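Local structure of probable cobalt-precorrin-6B C(15)-methyltransferase (decarboxylating) (1L3I) at residues Val36-Gly41 and Tyr59-Asn64; Asp90-Leu95 and Gln114-Ile119; Ile131-Leu136 and Asn177-Ile182. The protein probably methylates C-15 of cobalt-precorrin-6B with S-adenosyl-L-methionine and then decarboxylates the C-12 side chain, giving cobalt-precorrin-7 in anaerobic cobalamin biosynthesis. All coordinates share one frame; numbering follows the deposited sequence.

Contact 1: residues Val36-Gly41 and Tyr59-Asn64; sequences VAVDVG and YAIDRN. With SAH (S-adenosyl-L-homocysteine), chain G.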
loop_
_atom_site.group_PDB
_atom_site.type_symbol
_atom_site.label_atom_id
_atom_site.label_comp_id
_atom_site.label_asym_id
_atom_site.label_seq_id
_atom_site.Cartn_x
_atom_site.Cartn_y
_atom_site.Cartn_z
ATOM N N VAL A 36 9.407 -25.088 21.048
ATOM C CA VAL A 36 10.220 -24.250 21.916
ATOM C C VAL A 36 10.509 -23.034 21.039
ATOM O O VAL A 36 11.053 -23.177 19.946
ATOM C CB VAL A 36 11.553 -24.937 22.302
ATOM C CG1 VAL A 36 12.419 -23.988 23.128
ATOM C CG2 VAL A 36 11.282 -26.213 23.069
ATOM N N ALA A 37 10.114 -21.851 21.483
ATOM C CA ALA A 37 10.319 -20.667 20.682
ATOM C C ALA A 37 11.164 -19.632 21.375
ATOM O O ALA A 37 11.268 -19.623 22.597
ATOM C CB ALA A 37 8.967 -20.070 20.318
ATOM N N VAL A 38 11.788 -18.765 20.582
ATOM C CA VAL A 38 12.582 -17.664 21.123
ATOM C C VAL A 38 12.133 -16.387 20.425
ATOM O O VAL A 38 11.932 -16.372 19.211
ATOM C CB VAL A 38 14.122 -17.865 20.956
ATOM C CG1 VAL A 38 14.510 -17.919 19.500
ATOM C CG2 VAL A 38 14.871 -16.741 21.641
ATOM N N ASP A 39 11.876 -15.350 21.216
ATOM C CA ASP A 39 11.472 -14.057 20.689
ATOM C C ASP A 39 12.614 -13.099 20.976
ATOM O O ASP A 39 12.792 -12.644 22.106
ATOM C CB ASP A 39 10.171 -13.586 21.355
ATOM C CG ASP A 39 9.665 -12.254 20.801
ATOM O OD1 ASP A 39 10.070 -11.854 19.696
ATOM O OD2 ASP A 39 8.864 -11.595 21.473
ATOM N N VAL A 40 13.441 -12.850 19.961
ATOM C CA VAL A 40 14.580 -11.954 20.087
ATOM C C VAL A 40 14.101 -10.509 19.986
ATOM O O VAL A 40 13.642 -10.071 18.916
ATOM C CB VAL A 40 15.637 -12.251 18.999
ATOM C CG1 VAL A 40 16.825 -11.328 19.132
ATOM C CG2 VAL A 40 16.083 -13.701 19.080
ATOM N N GLY A 41 14.206 -9.771 21.092
ATOM C CA GLY A 41 13.761 -8.392 21.111
ATOM C C GLY A 41 12.273 -8.400 21.353
ATOM O O GLY A 41 11.498 -7.999 20.501
ATOM N N TYR A 59 11.281 -18.218 25.085
ATOM C CA TYR A 59 12.412 -17.491 25.655
ATOM C C TYR A 59 12.343 -16.077 25.076
ATOM O O TYR A 59 12.547 -15.888 23.877
ATOM C CB TYR A 59 13.726 -18.156 25.242
ATOM C CG TYR A 59 13.949 -19.492 25.876
ATOM C CD1 TYR A 59 13.508 -20.658 25.252
ATOM C CD2 TYR A 59 14.541 -19.599 27.137
ATOM C CE1 TYR A 59 13.646 -21.897 25.868
ATOM C CE2 TYR A 59 14.691 -20.830 27.763
ATOM C CZ TYR A 59 14.237 -21.973 27.129
ATOM O OH TYR A 59 14.367 -23.185 27.754
ATOM N N ALA A 60 12.001 -15.093 25.906
ATOM C CA ALA A 60 11.884 -13.698 25.474
ATOM C C ALA A 60 13.121 -12.897 25.894
ATOM O O ALA A 60 13.383 -12.707 27.073
ATOM C CB ALA A 60 10.628 -13.078 26.050
ATOM N N ILE A 61 13.844 -12.388 24.908
ATOM C CA ILE A 61 15.074 -11.651 25.148
ATOM C C ILE A 61 14.947 -10.169 24.802
ATOM O O ILE A 61 14.250 -9.814 23.841
ATOM C CB ILE A 61 16.189 -12.219 24.245
ATOM C CG1 ILE A 61 16.373 -13.710 24.483
ATOM C CG2 ILE A 61 17.481 -11.475 24.441
ATOM C CD1 ILE A 61 17.223 -14.389 23.424
ATOM N N ASP A 62 15.642 -9.319 25.563
ATOM C CA ASP A 62 15.673 -7.881 25.305
ATOM C C ASP A 62 16.793 -7.160 26.065
ATOM O O ASP A 62 17.052 -7.452 27.226
ATOM C CB ASP A 62 14.331 -7.224 25.617
ATOM C CG ASP A 62 14.069 -6.015 24.733
ATOM O OD1 ASP A 62 14.835 -5.033 24.828
ATOM O OD2 ASP A 62 13.106 -6.060 23.937
ATOM N N ARG A 63 17.456 -6.237 25.372
ATOM C CA ARG A 63 18.530 -5.415 25.937
ATOM C C ARG A 63 17.935 -4.499 27.001
ATOM O O ARG A 63 18.539 -4.245 28.046
ATOM C CB ARG A 63 19.103 -4.467 24.879
ATOM C CG ARG A 63 19.860 -5.058 23.741
ATOM C CD ARG A 63 20.283 -3.946 22.802
ATOM N NE ARG A 63 21.108 -4.456 21.713
ATOM C CZ ARG A 63 21.886 -3.705 20.940
ATOM N NH1 ARG A 63 21.967 -2.399 21.124
ATOM N NH2 ARG A 63 22.587 -4.272 19.961
ATOM N N ASN A 64 16.782 -3.931 26.668
ATOM C CA ASN A 64 16.095 -2.989 27.524
ATOM C C ASN A 64 15.421 -3.616 28.732
ATOM O O ASN A 64 14.466 -4.389 28.585
ATOM C CB ASN A 64 15.071 -2.184 26.707
ATOM C CG ASN A 64 14.568 -0.916 27.430
ATOM O OD1 ASN A 64 13.585 -0.300 27.003
ATOM N ND2 ASN A 64 15.248 -0.510 28.492
HETATM N N SAH G . 7.685 -7.245 18.638
HETATM C CA SAH G . 7.560 -6.518 19.905
HETATM C CB SAH G . 8.297 -5.154 19.856
HETATM C CG SAH G . 9.822 -5.296 19.593
HETATM S SD SAH G . 10.777 -3.774 19.551
HETATM C C SAH G . 6.082 -6.318 20.210
HETATM O O SAH G . 5.266 -6.788 19.397
HETATM O OXT SAH G . 5.760 -5.720 21.257
HETATM C "C5'" SAH G . 12.425 -4.379 19.276
HETATM C "C4'" SAH G . 13.118 -4.774 20.532
HETATM O "O4'" SAH G . 14.425 -5.199 20.102
HETATM C "C3'" SAH G . 13.353 -3.611 21.617
HETATM O "O3'" SAH G . 12.694 -3.734 22.919
HETATM C "C2'" SAH G . 14.898 -3.608 21.665
HETATM O "O2'" SAH G . 15.532 -3.172 22.878
HETATM C "C1'" SAH G . 15.210 -5.027 21.248
HETATM N N9 SAH G . 16.539 -5.360 20.753
HETATM C C8 SAH G . 17.209 -4.796 19.639
HETATM N N7 SAH G . 18.376 -5.338 19.468
HETATM C C5 SAH G . 18.509 -6.291 20.503
HETATM C C6 SAH G . 19.525 -7.194 20.864
HETATM N N6 SAH G . 20.668 -7.287 20.176
HETATM N N1 SAH G . 19.345 -8.009 21.941
HETATM C C2 SAH G . 18.205 -7.907 22.613
HETATM N N3 SAH G . 17.182 -7.105 22.375
HETATM C C4 SAH G . 17.385 -6.314 21.302
#
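V36-G41 and Y59-N64 pair as the two parallel strands of the first beta-alpha-beta unit of a Rossmann-like, class I methyltransferase domain. Their C-terminal ends hold the cofactor product S-adenosyl-L-homocysteine (SAH). The helix 46-52 connects them. The strand segments run 14° apart. The backbone ladder alternates in the parallel manner: Y59 N gives to A37 O, D39 N to Y59 O, I61 N to D39 O and G41 N to I61 O. The last bond is short, 2.7 Å from G41 N to I61 O, but bent, and its donor stands above the carbonyl plane. The chain is already turning out of the strand there. G41 has positive phi and lies close against the ligand, its O near SAH CG.

V38, Y59, V40 and I61 point to one face of the sheet. V38 CG2 lies 3.8 Å from I61 CD1 and also touches Y59 CB. At the start of the pair, V36 CG1 meets the edge of the Y59 ring in its plane, 3.7 Å from CE1. D39 points to the other face, where its OD2 bonds to T48 OG1.

D62 grips the ribose. Its OD1 accepts from SAH O2' at 2.8 Å, and its OD2 accepts from SAH O3' at 2.6 Å. OD1 also takes N64 N on its anti lone pair, an Asx turn just before the next helix. OD2 takes G43 N from the glycine-rich loop. The carboxylate thus has a backbone N-H and a ribose hydroxyl on each oxygen, which fixes its rotation and should stabilise its negative charge.

Contact 2: residues Asp90-Leu95 and Gln114-Ile119; sequences DAPEAL and QEILRI. With SAH (S-adenosyl-L-homocysteine), chain G.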
loop_
_atom_site.group_PDB
_atom_site.type_symbol
_atom_site.label_atom_id
_atom_site.label_comp_id
_atom_site.label_asym_id
_atom_site.label_seq_id
_atom_site.Cartn_x
_atom_site.Cartn_y
_atom_site.Cartn_z
ATOM N N ASP A 90 21.925 -8.675 25.876
ATOM C CA ASP A 90 22.140 -8.625 24.445
ATOM C C ASP A 90 21.842 -10.028 23.895
ATOM O O ASP A 90 22.263 -11.029 24.468
ATOM C CB ASP A 90 23.587 -8.211 24.184
ATOM C CG ASP A 90 23.795 -7.674 22.788
ATOM O OD1 ASP A 90 22.975 -6.838 22.330
ATOM O OD2 ASP A 90 24.793 -8.084 22.158
ATOM N N ALA A 91 21.117 -10.076 22.787
ATOM C CA ALA A 91 20.700 -11.324 22.155
ATOM C C ALA A 91 21.713 -12.444 21.936
ATOM O O ALA A 91 21.452 -13.584 22.330
ATOM C CB ALA A 91 19.965 -11.041 20.845
ATOM N N PRO A 92 22.859 -12.162 21.287
ATOM C CA PRO A 92 23.804 -13.272 21.079
ATOM C C PRO A 92 24.214 -14.002 22.361
ATOM O O PRO A 92 24.147 -15.233 22.410
ATOM C CB PRO A 92 24.962 -12.593 20.370
ATOM C CG PRO A 92 24.259 -11.511 19.579
ATOM C CD PRO A 92 23.359 -10.939 20.648
ATOM N N GLU A 93 24.543 -13.237 23.407
ATOM C CA GLU A 93 24.930 -13.799 24.702
ATOM C C GLU A 93 23.810 -14.678 25.233
ATOM O O GLU A 93 24.051 -15.821 25.642
ATOM C CB GLU A 93 25.240 -12.674 25.716
ATOM C CG GLU A 93 25.041 -13.008 27.231
ATOM C CD GLU A 93 23.623 -12.683 27.763
ATOM O OE1 GLU A 93 23.138 -11.543 27.532
ATOM O OE2 GLU A 93 22.991 -13.562 28.416
ATOM N N ALA A 94 22.591 -14.134 25.212
ATOM C CA ALA A 94 21.389 -14.803 25.711
ATOM C C ALA A 94 21.024 -16.041 24.909
ATOM O O ALA A 94 20.651 -17.069 25.485
ATOM C CB ALA A 94 20.230 -13.836 25.724
ATOM N N LEU A 95 21.127 -15.936 23.586
ATOM C CA LEU A 95 20.794 -17.041 22.679
ATOM C C LEU A 95 21.643 -18.282 22.929
ATOM O O LEU A 95 21.166 -19.399 22.758
ATOM C CB LEU A 95 20.936 -16.614 21.213
ATOM C CG LEU A 95 19.795 -15.828 20.573
ATOM C CD1 LEU A 95 20.297 -15.252 19.269
ATOM C CD2 LEU A 95 18.570 -16.719 20.359
ATOM N N GLN A 114 23.108 -10.184 11.692
ATOM C CA GLN A 114 23.907 -11.257 11.114
ATOM C C GLN A 114 24.353 -12.276 12.160
ATOM O O GLN A 114 24.198 -13.484 11.968
ATOM C CB GLN A 114 25.114 -10.649 10.421
ATOM C CG GLN A 114 25.963 -11.633 9.672
ATOM C CD GLN A 114 27.107 -10.942 8.976
ATOM O OE1 GLN A 114 28.073 -10.504 9.620
ATOM N NE2 GLN A 114 27.003 -10.818 7.655
ATOM N N GLU A 115 24.878 -11.774 13.272
ATOM C CA GLU A 115 25.359 -12.612 14.373
ATOM C C GLU A 115 24.212 -13.422 14.972
ATOM O O GLU A 115 24.342 -14.629 15.193
ATOM C CB GLU A 115 25.977 -11.719 15.448
ATOM C CG GLU A 115 26.616 -12.443 16.602
ATOM C CD GLU A 115 27.216 -11.492 17.632
ATOM O OE1 GLU A 115 27.157 -10.251 17.426
ATOM O OE2 GLU A 115 27.754 -11.990 18.653
ATOM N N ILE A 116 23.110 -12.722 15.260
ATOM C CA ILE A 116 21.891 -13.278 15.838
ATOM C C ILE A 116 21.376 -14.403 14.958
ATOM O O ILE A 116 21.032 -15.470 15.462
ATOM C CB ILE A 116 20.799 -12.179 15.954
ATOM C CG1 ILE A 116 21.175 -11.177 17.041
ATOM C CG2 ILE A 116 19.420 -12.778 16.244
ATOM C CD1 ILE A 116 20.243 -9.981 17.083
ATOM N N LEU A 117 21.352 -14.179 13.647
ATOM C CA LEU A 117 20.872 -15.206 12.723
ATOM C C LEU A 117 21.785 -16.435 12.659
ATOM O O LEU A 117 21.305 -17.560 12.791
ATOM C CB LEU A 117 20.642 -14.628 11.322
ATOM C CG LEU A 117 19.426 -13.726 11.130
ATOM C CD1 LEU A 117 19.410 -13.306 9.680
ATOM C CD2 LEU A 117 18.128 -14.431 11.522
ATOM N N ARG A 118 23.094 -16.220 12.504
ATOM C CA ARG A 118 24.063 -17.317 12.454
ATOM C C ARG A 118 23.881 -18.217 13.662
ATOM O O ARG A 118 23.901 -19.429 13.526
ATOM C CB ARG A 118 25.491 -16.794 12.470
ATOM C CG ARG A 118 26.027 -16.318 11.141
ATOM C CD ARG A 118 27.472 -15.928 11.326
ATOM N NE ARG A 118 28.054 -15.268 10.175
ATOM C CZ ARG A 118 28.723 -14.122 10.237
ATOM N NH1 ARG A 118 28.883 -13.492 11.404
ATOM N NH2 ARG A 118 29.289 -13.610 9.138
ATOM N N ILE A 119 23.735 -17.607 14.838
ATOM C CA ILE A 119 23.516 -18.342 16.090
ATOM C C ILE A 119 22.182 -19.082 16.042
ATOM O O ILE A 119 22.113 -20.243 16.424
ATOM C CB ILE A 119 23.541 -17.400 17.342
ATOM C CG1 ILE A 119 24.922 -16.752 17.505
ATOM C CG2 ILE A 119 23.113 -18.146 18.601
ATOM C CD1 ILE A 119 24.971 -15.641 18.547
HETATM N N SAH G . 7.685 -7.245 18.638
HETATM C CA SAH G . 7.560 -6.518 19.905
HETATM C CB SAH G . 8.297 -5.154 19.856
HETATM C CG SAH G . 9.822 -5.296 19.593
HETATM S SD SAH G . 10.777 -3.774 19.551
HETATM C C SAH G . 6.082 -6.318 20.210
HETATM O O SAH G . 5.266 -6.788 19.397
HETATM O OXT SAH G . 5.760 -5.720 21.257
HETATM C "C5'" SAH G . 12.425 -4.379 19.276
HETATM C "C4'" SAH G . 13.118 -4.774 20.532
HETATM O "O4'" SAH G . 14.425 -5.199 20.102
HETATM C "C3'" SAH G . 13.353 -3.611 21.617
HETATM O "O3'" SAH G . 12.694 -3.734 22.919
HETATM C "C2'" SAH G . 14.898 -3.608 21.665
HETATM O "O2'" SAH G . 15.532 -3.172 22.878
HETATM C "C1'" SAH G . 15.210 -5.027 21.248
HETATM N N9 SAH G . 16.539 -5.360 20.753
HETATM C C8 SAH G . 17.209 -4.796 19.639
HETATM N N7 SAH G . 18.376 -5.338 19.468
HETATM C C5 SAH G . 18.509 -6.291 20.503
HETATM C C6 SAH G . 19.525 -7.194 20.864
HETATM N N6 SAH G . 20.668 -7.287 20.176
HETATM N N1 SAH G . 19.345 -8.009 21.941
HETATM C C2 SAH G . 18.205 -7.907 22.613
HETATM N N3 SAH G . 17.182 -7.105 22.375
HETATM C C4 SAH G . 17.385 -6.314 21.302
#
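Two helices pack side by side on one face of the Rossmann-like sheet, A91-L95 against Q114-I119. The contact is apolar, with no hydrogen bond between the segments. It lies beside the adenine end of the SAH pocket. The helix segments run nearly parallel, 14° apart, with axes 9.5 Å from each other. Beneath them, A91, L95 and I116 rest on V40 of strand 36-40.

P92 is central. Its ring meets E115, I116 and I119 of the facing helix. P92 CG touches I116 CG1 at 4.0 Å, and P92 CB meets I119 CD1 at 3.6 Å. The side chains of E115 and P92 cross at about a right angle. E115 CG is anti to the backbone N (chi1 -175°), and the extended chain beyond CG carries the carboxylate to P92. The carboxylate end comes up at the CB-CG edge of the proline, with E115 OE2 3.3 Å from P92 CB. This is a contact of the acid with ring carbons, not a polar bond.

One turn further on, L95 touches both I116 and I119. L95 CB meets I119 CG2 at 3.7 Å. Its CD1 reaches I116 CG2 and the backbone oxygen of I116, the two side chains crossing at about a right angle.

At the start of the first helix, I116 CD1 touches A91 CB at 3.9 Å and comes near the adenine amine N6. D90 is the N-cap residue, though its side chain makes no capping bond. Its OD1 instead forms a salt bridge with R63 NE and lies close to SAH N6. The adenine ring is held directly by the backbone: A91 N donates to SAH N1 at 2.9 Å.

Contact 3: residues Ile131-Leu136 and Asn177-Ile182; sequences IVTAIL and NPVALI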
loop_
_atom_site.group_PDB
_atom_site.type_symbol
_atom_site.label_atom_id
_atom_site.label_comp_id
_atom_site.label_asym_id
_atom_site.label_seq_id
_atom_site.Cartn_x
_atom_site.Cartn_y
_atom_site.Cartn_z
ATOM N N ILE A 131 11.619 -16.132 11.485
ATOM C CA ILE A 131 10.851 -15.007 10.948
ATOM C C ILE A 131 11.450 -13.718 11.490
ATOM O O ILE A 131 11.586 -13.545 12.691
ATOM C CB ILE A 131 9.346 -15.095 11.351
ATOM C CG1 ILE A 131 8.724 -16.378 10.797
ATOM C CG2 ILE A 131 8.577 -13.874 10.823
ATOM C CD1 ILE A 131 7.769 -17.019 11.732
ATOM N N VAL A 132 11.890 -12.854 10.598
ATOM C CA VAL A 132 12.485 -11.597 10.989
ATOM C C VAL A 132 11.507 -10.502 10.605
ATOM O O VAL A 132 11.027 -10.469 9.479
ATOM C CB VAL A 132 13.839 -11.343 10.248
ATOM C CG1 VAL A 132 14.445 -10.015 10.707
ATOM C CG2 VAL A 132 14.826 -12.502 10.485
ATOM N N THR A 133 11.187 -9.639 11.561
ATOM C CA THR A 133 10.277 -8.521 11.351
ATOM C C THR A 133 11.150 -7.324 11.032
ATOM O O THR A 133 11.924 -6.884 11.884
ATOM C CB THR A 133 9.498 -8.221 12.637
ATOM O OG1 THR A 133 8.937 -9.439 13.137
ATOM C CG2 THR A 133 8.375 -7.247 12.354
ATOM N N ALA A 134 11.012 -6.763 9.834
ATOM C CA ALA A 134 11.832 -5.631 9.417
ATOM C C ALA A 134 11.110 -4.334 9.083
ATOM O O ALA A 134 10.217 -4.315 8.241
ATOM C CB ALA A 134 12.685 -6.037 8.241
ATOM N N ILE A 135 11.482 -3.256 9.764
ATOM C CA ILE A 135 10.910 -1.938 9.468
ATOM C C ILE A 135 11.965 -1.062 8.782
ATOM O O ILE A 135 11.631 -0.081 8.119
ATOM C CB ILE A 135 10.360 -1.226 10.717
ATOM C CG1 ILE A 135 11.457 -1.048 11.764
ATOM C CG2 ILE A 135 9.172 -1.989 11.274
ATOM C CD1 ILE A 135 11.008 -0.227 12.936
ATOM N N LEU A 136 13.243 -1.412 8.955
ATOM C CA LEU A 136 14.331 -0.684 8.315
ATOM C C LEU A 136 14.637 -1.321 6.966
ATOM O O LEU A 136 14.745 -2.535 6.849
ATOM C CB LEU A 136 15.599 -0.715 9.160
ATOM C CG LEU A 136 15.551 -0.055 10.542
ATOM C CD1 LEU A 136 16.931 -0.109 11.159
ATOM C CD2 LEU A 136 15.061 1.371 10.433
ATOM N N ASN A 177 2.762 2.116 9.322
ATOM C CA ASN A 177 4.018 2.043 8.594
ATOM C C ASN A 177 4.189 0.625 8.052
ATOM O O ASN A 177 3.788 -0.342 8.695
ATOM C CB ASN A 177 5.198 2.400 9.500
ATOM C CG ASN A 177 5.151 3.843 9.965
ATOM O OD1 ASN A 177 4.704 4.733 9.246
ATOM N ND2 ASN A 177 5.603 4.075 11.184
ATOM N N PRO A 178 4.713 0.497 6.828
ATOM C CA PRO A 178 4.893 -0.845 6.289
ATOM C C PRO A 178 5.863 -1.683 7.108
ATOM O O PRO A 178 6.792 -1.165 7.708
ATOM C CB PRO A 178 5.406 -0.567 4.869
ATOM C CG PRO A 178 6.054 0.738 4.964
ATOM C CD PRO A 178 5.109 1.514 5.843
ATOM N N VAL A 179 5.595 -2.975 7.171
ATOM C CA VAL A 179 6.442 -3.899 7.885
ATOM C C VAL A 179 6.648 -5.105 6.976
ATOM O O VAL A 179 5.702 -5.573 6.320
ATOM C CB VAL A 179 5.774 -4.373 9.203
ATOM C CG1 VAL A 179 6.662 -5.422 9.902
ATOM C CG2 VAL A 179 5.535 -3.181 10.118
ATOM N N ALA A 180 7.887 -5.569 6.873
ATOM C CA ALA A 180 8.178 -6.739 6.057
ATOM C C ALA A 180 8.516 -7.934 6.963
ATOM O O ALA A 180 9.060 -7.774 8.065
ATOM C CB ALA A 180 9.348 -6.451 5.110
ATOM N N LEU A 181 8.122 -9.122 6.525
ATOM C CA LEU A 181 8.412 -10.338 7.263
ATOM C C LEU A 181 9.287 -11.194 6.361
ATOM O O LEU A 181 8.875 -11.547 5.247
ATOM C CB LEU A 181 7.139 -11.113 7.629
ATOM C CG LEU A 181 6.146 -10.437 8.576
ATOM C CD1 LEU A 181 4.983 -11.373 8.811
ATOM C CD2 LEU A 181 6.810 -10.068 9.888
ATOM N N ILE A 182 10.538 -11.397 6.779
ATOM C CA ILE A 182 11.487 -12.219 6.039
ATOM C C ILE A 182 11.477 -13.572 6.764
ATOM O O ILE A 182 11.813 -13.651 7.949
ATOM C CB ILE A 182 12.906 -11.579 6.019
ATOM C CG1 ILE A 182 12.877 -10.251 5.269
ATOM C CG2 ILE A 182 13.912 -12.521 5.359
ATOM C CD1 ILE A 182 12.390 -9.096 6.075
HETATM O O HOH W 1 9.359 -0.286 6.220
#
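I131-L136 and N177-I182 meet as antiparallel neighbours, where the parallel part of the sheet passes into its antiparallel C-terminal part. The strand segments run at 160°.

Backbone hydrogen bonds come first. V132 and I182 form one hydrogen-bonded pair, N to O in both directions. A134 and A180 form the next, with A134 N to A180 O at 2.8 Å and nearly straight (179°). T133 and L181 sit between them as a non-hydrogen-bonded pair. CA-H...O contacts fill in the ladder, such as L181 CA to V132 O.

Side-chain packing, mostly apolar, follows on both faces. On one, A134 CB meets I182 CD1 at 3.8 Å, with helix 137-149 packed over A134, A180 and I182. On the other, T133 and L181 lie side by side. T133 chi1 of -50° sets OG1 beside the backbone N and turns CG2 anti to it; T133 CG2 then comes within 3.5 Å of V179 CG1. L181 CD2 lies 3.9 Å from T133 OG1, and helix 19-29 packs on both residues.

Past the last paired residues, one water bridges two carbonyl oxygens, donating to I135 O and to P178 O. Nearby, N177 OD1 accepts from S175 N of a second subunit, and I135 packs on M172 of that subunit. Two carbonyl oxygens cannot pair with each other, so the water, giving both its hydrogens, satisfies them together beside the subunit interface.

How the contacts relate
Following the chain, contact 1 closes first, bringing strand 57-62 back beside strand 36-40 after one helix. Contact 2 opens later and closes a loop through strand 101-106. Contact 3 comes last and spans the longest loop, from strand 128-134 past helix 137-149 and strand 155-167 to strand 170-183. All three are in series; none nests or crosses. Contacts 1 and 2 touch, through the packing of I61 on A94 and V38 on L95, and share SAH. Contact 2 also reaches contact 3, where L117 packs on V132. Contacts 1 and 3 lie in the same sheet, centres about 17 Å apart, without touching.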